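Local atomic coordinates of beta 1-3 glucanase (Clostridium beijerinckii NCIMB 8052, PDB entry 5H4E), a protein that probably hydrolyses beta-1,3-glucans, as expected of a bacterial beta-1,3-glucanase domain of glycoside hydrolase family 64. Residues 306-311 with 347-352. Numbering follows the deposited sequence.
Sequences AFNRHV and YGFCYD
The nearest CA atoms across the contact are those of Asn308 and Phe349, 8.1 Å apart, where a helix end faces a type I turn spanning Phe349 to Asp352; positive phi at His310 and bonds from Val311 N to Ala306 O and His310 N to Phe307 O mark a Schellman motif. The Asn308 amide stacks on the Phe349 ring with planes 18° apart, and Asn308 CB lies 3.7 Å from the centroid of that ring, almost along its normal, a CH-pi contact. Phe349 CG sits between its backbone N and carbonyl carbon (chi1 63°), with Asp352 N against the opposite face, toward the rim. Arg309 runs past the ring edge, its NE 3.9 Å from Phe349 CZ, and closes a salt bridge from NH2 to Asp352 OD1 at 2.9 Å. The bond is nearly straight (165°), lies close to the guanidinium plane and uses the anti lone pair of OD1; NH2 also bonds Val354 O. A water accepts from Arg309 NE and donates to Asp352 OD1. Asp352 OD2 takes a hydrogen bond from Gly348 N and is hydrogen-bonded to His338 NE2. The contact joins helix 294-309 to the loop between helix 332-339 and strand 361-363, and Asn308 ND2, bonded to Val282 O, ties the same helix end to helix 279-284.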
ATOM      1  N   ALA A 306       4.666 -12.875  -9.043  1.00 15.36           N
ATOM      2  CA  ALA A 306       5.345 -13.343 -10.259  1.00 16.01           C
ATOM      3  C   ALA A 306       4.546 -12.983 -11.518  1.00 16.24           C
ATOM      4  O   ALA A 306       5.119 -12.682 -12.578  1.00 16.29           O
ATOM      5  CB  ALA A 306       5.589 -14.853 -10.187  1.00 18.12           C
ATOM      6  N   PHE A 307       3.223 -12.994 -11.404  1.00 15.66           N
ATOM      7  CA  PHE A 307       2.397 -12.504 -12.499  1.00 15.59           C
ATOM      8  C   PHE A 307       2.657 -11.034 -12.755  1.00 16.45           C
ATOM      9  O   PHE A 307       2.943 -10.657 -13.890  1.00 17.06           O
ATOM     10  CB  PHE A 307       0.916 -12.749 -12.226  1.00 15.36           C
ATOM     11  CG  PHE A 307       0.436 -14.087 -12.714  1.00 17.61           C
ATOM     12  CD1 PHE A 307       0.421 -14.374 -14.070  1.00 21.22           C
ATOM     13  CD2 PHE A 307      -0.002 -15.059 -11.820  1.00 18.30           C
ATOM     14  CE1 PHE A 307      -0.026 -15.615 -14.533  1.00 20.43           C
ATOM     15  CE2 PHE A 307      -0.438 -16.304 -12.283  1.00 17.93           C
ATOM     16  CZ  PHE A 307      -0.456 -16.564 -13.635  1.00 18.59           C
ATOM     17  N   ASN A 308       2.595 -10.200 -11.716  1.00 15.61           N
ATOM     18  CA  ASN A 308       2.864  -8.776 -11.902  1.00 15.38           C
ATOM     19  C   ASN A 308       4.241  -8.486 -12.500  1.00 17.01           C
ATOM     20  O   ASN A 308       4.403  -7.545 -13.288  1.00 17.15           O
ATOM     21  CB  ASN A 308       2.738  -8.027 -10.577  1.00 16.16           C
ATOM     22  CG  ASN A 308       1.300  -7.778 -10.202  1.00 17.10           C
ATOM     23  OD1 ASN A 308       0.676  -6.843 -10.697  1.00 20.32           O
ATOM     24  ND2 ASN A 308       0.751  -8.641  -9.364  1.00 17.03           N
ATOM     25  N   ARG A 309       5.218  -9.302 -12.121  1.00 16.02           N
ATOM     26  CA  ARG A 309       6.606  -9.115 -12.547  1.00 13.97           C
ATOM     27  C   ARG A 309       6.924  -9.846 -13.856  1.00 15.91           C
ATOM     28  O   ARG A 309       8.041  -9.724 -14.377  1.00 16.82           O
ATOM     29  CB  ARG A 309       7.560  -9.587 -11.438  1.00 13.93           C
ATOM     30  CG  ARG A 309       7.520  -8.713 -10.176  1.00 15.78           C
ATOM     31  CD  ARG A 309       8.156  -9.411  -8.967  1.00 14.81           C
ATOM     32  NE  ARG A 309       8.165  -8.545  -7.789  1.00 17.17           N
ATOM     33  CZ  ARG A 309       8.428  -8.960  -6.551  1.00 21.19           C
ATOM     34  NH1 ARG A 309       8.688 -10.245  -6.312  1.00 19.45           N
ATOM     35  NH2 ARG A 309       8.410  -8.091  -5.541  1.00 19.52           N
ATOM     36  N   HIS A 310       5.926 -10.558 -14.389  1.00 16.53           N
ATOM     37  CA  HIS A 310       6.043 -11.402 -15.589  1.00 18.65           C
ATOM     38  C   HIS A 310       7.243 -12.358 -15.495  1.00 16.97           C
ATOM     39  O   HIS A 310       8.133 -12.341 -16.338  1.00 17.04           O
ATOM     40  CB  HIS A 310       6.139 -10.541 -16.866  1.00 16.70           C
ATOM     41  CG  HIS A 310       5.883 -11.301 -18.139  1.00 18.13           C
ATOM     42  ND1 HIS A 310       4.778 -11.068 -18.935  1.00 18.22           N
ATOM     43  CD2 HIS A 310       6.600 -12.266 -18.769  1.00 19.32           C
ATOM     44  CE1 HIS A 310       4.821 -11.863 -19.993  1.00 17.53           C
ATOM     45  NE2 HIS A 310       5.916 -12.597 -19.917  1.00 19.95           N
ATOM     46  N   VAL A 311       7.254 -13.204 -14.471  1.00 18.41           N
ATOM     47  CA  VAL A 311       8.298 -14.214 -14.320  1.00 17.65           C
ATOM     48  C   VAL A 311       7.718 -15.565 -13.888  1.00 19.94           C
ATOM     49  O   VAL A 311       8.444 -16.412 -13.358  1.00 19.65           O
ATOM     50  CB  VAL A 311       9.386 -13.783 -13.294  1.00 19.48           C
ATOM     51  CG1 VAL A 311      10.330 -12.739 -13.901  1.00 18.54           C
ATOM     52  CG2 VAL A 311       8.752 -13.281 -11.986  1.00 18.84           C
ATOM     53  N   TYR A 347       6.539  -0.208  -2.720  1.00 16.81           N
ATOM     54  CA  TYR A 347       5.285  -0.946  -2.781  1.00 17.18           C
ATOM     55  C   TYR A 347       4.512  -0.543  -4.037  1.00 18.38           C
ATOM     56  O   TYR A 347       3.643   0.334  -3.978  1.00 17.39           O
ATOM     57  CB  TYR A 347       4.423  -0.702  -1.538  1.00 18.32           C
ATOM     58  CG  TYR A 347       4.424  -1.854  -0.561  1.00 20.95           C
ATOM     59  CD1 TYR A 347       3.890  -3.091  -0.921  1.00 18.59           C
ATOM     60  CD2 TYR A 347       4.888  -1.687   0.750  1.00 21.71           C
ATOM     61  CE1 TYR A 347       3.871  -4.154  -0.025  1.00 24.93           C
ATOM     62  CE2 TYR A 347       4.861  -2.746   1.662  1.00 24.11           C
ATOM     63  CZ  TYR A 347       4.350  -3.978   1.264  1.00 28.10           C
ATOM     64  OH  TYR A 347       4.318  -5.042   2.151  1.00 32.30           O
ATOM     65  N   GLY A 348       4.819  -1.180  -5.167  1.00 17.98           N
ATOM     66  CA  GLY A 348       4.177  -0.840  -6.433  1.00 16.37           C
ATOM     67  C   GLY A 348       2.882  -1.610  -6.661  1.00 18.60           C
ATOM     68  O   GLY A 348       2.053  -1.236  -7.491  1.00 19.18           O
ATOM     69  N   PHE A 349       2.726  -2.710  -5.934  1.00 19.52           N
ATOM     70  CA  PHE A 349       1.492  -3.496  -5.934  1.00 22.21           C
ATOM     71  C   PHE A 349       1.473  -4.290  -4.635  1.00 21.43           C
ATOM     72  O   PHE A 349       2.501  -4.372  -3.947  1.00 21.46           O
ATOM     73  CB  PHE A 349       1.387  -4.424  -7.163  1.00 18.55           C
ATOM     74  CG  PHE A 349       2.468  -5.471  -7.231  1.00 22.10           C
ATOM     75  CD1 PHE A 349       3.703  -5.171  -7.788  1.00 17.87           C
ATOM     76  CD2 PHE A 349       2.252  -6.751  -6.735  1.00 20.31           C
ATOM     77  CE1 PHE A 349       4.713  -6.130  -7.849  1.00 19.60           C
ATOM     78  CE2 PHE A 349       3.259  -7.704  -6.780  1.00 20.04           C
ATOM     79  CZ  PHE A 349       4.493  -7.390  -7.341  1.00 18.23           C
ATOM     80  N   CYS A 350       0.310  -4.861  -4.316  1.00 22.57           N
ATOM     81  CA  CYS A 350       0.030  -5.496  -3.021  1.00 27.21           C
ATOM     82  C   CYS A 350       1.153  -6.382  -2.490  1.00 28.43           C
ATOM     83  O   CYS A 350       1.583  -6.218  -1.350  1.00 30.18           O
ATOM     84  CB  CYS A 350      -1.260  -6.327  -3.119  1.00 26.46           C
ATOM     85  SG  CYS A 350      -1.794  -7.120  -1.570  1.00 50.01           S
ATOM     86  N   TYR A 351       1.630  -7.307  -3.319  1.00 25.44           N
ATOM     87  CA  TYR A 351       2.601  -8.305  -2.873  1.00 25.07           C
ATOM     88  C   TYR A 351       4.051  -7.995  -3.228  1.00 22.08           C
ATOM     89  O   TYR A 351       4.870  -8.912  -3.382  1.00 20.51           O
ATOM     90  CB  TYR A 351       2.225  -9.665  -3.452  1.00 22.02           C
ATOM     91  CG  TYR A 351       1.038 -10.303  -2.763  1.00 21.77           C
ATOM     92  CD1 TYR A 351       1.102 -10.646  -1.423  1.00 25.80           C
ATOM     93  CD2 TYR A 351      -0.130 -10.576  -3.456  1.00 23.45           C
ATOM     94  CE1 TYR A 351       0.030 -11.249  -0.782  1.00 27.38           C
ATOM     95  CE2 TYR A 351      -1.210 -11.180  -2.829  1.00 27.14           C
ATOM     96  CZ  TYR A 351      -1.121 -11.514  -1.490  1.00 27.23           C
ATOM     97  OH  TYR A 351      -2.188 -12.115  -0.855  1.00 32.39           O
ATOM     98  N   ASP A 352       4.377  -6.710  -3.344  1.00 19.76           N
ATOM     99  CA  ASP A 352       5.713  -6.316  -3.763  1.00 18.52           C
ATOM    100  C   ASP A 352       6.773  -6.649  -2.712  1.00 16.86           C
ATOM    101  O   ASP A 352       7.969  -6.582  -2.999  1.00 19.76           O
ATOM    102  CB  ASP A 352       5.752  -4.820  -4.099  1.00 19.74           C
ATOM    103  CG  ASP A 352       6.486  -4.533  -5.413  1.00 18.71           C
ATOM    104  OD1 ASP A 352       7.326  -5.365  -5.827  1.00 19.26           O
ATOM    105  OD2 ASP A 352       6.214  -3.487  -6.041  1.00 16.12           O
TER
HETATM  106  O   HOH W   1       8.683  -5.632  -8.184  1.00 18.48           O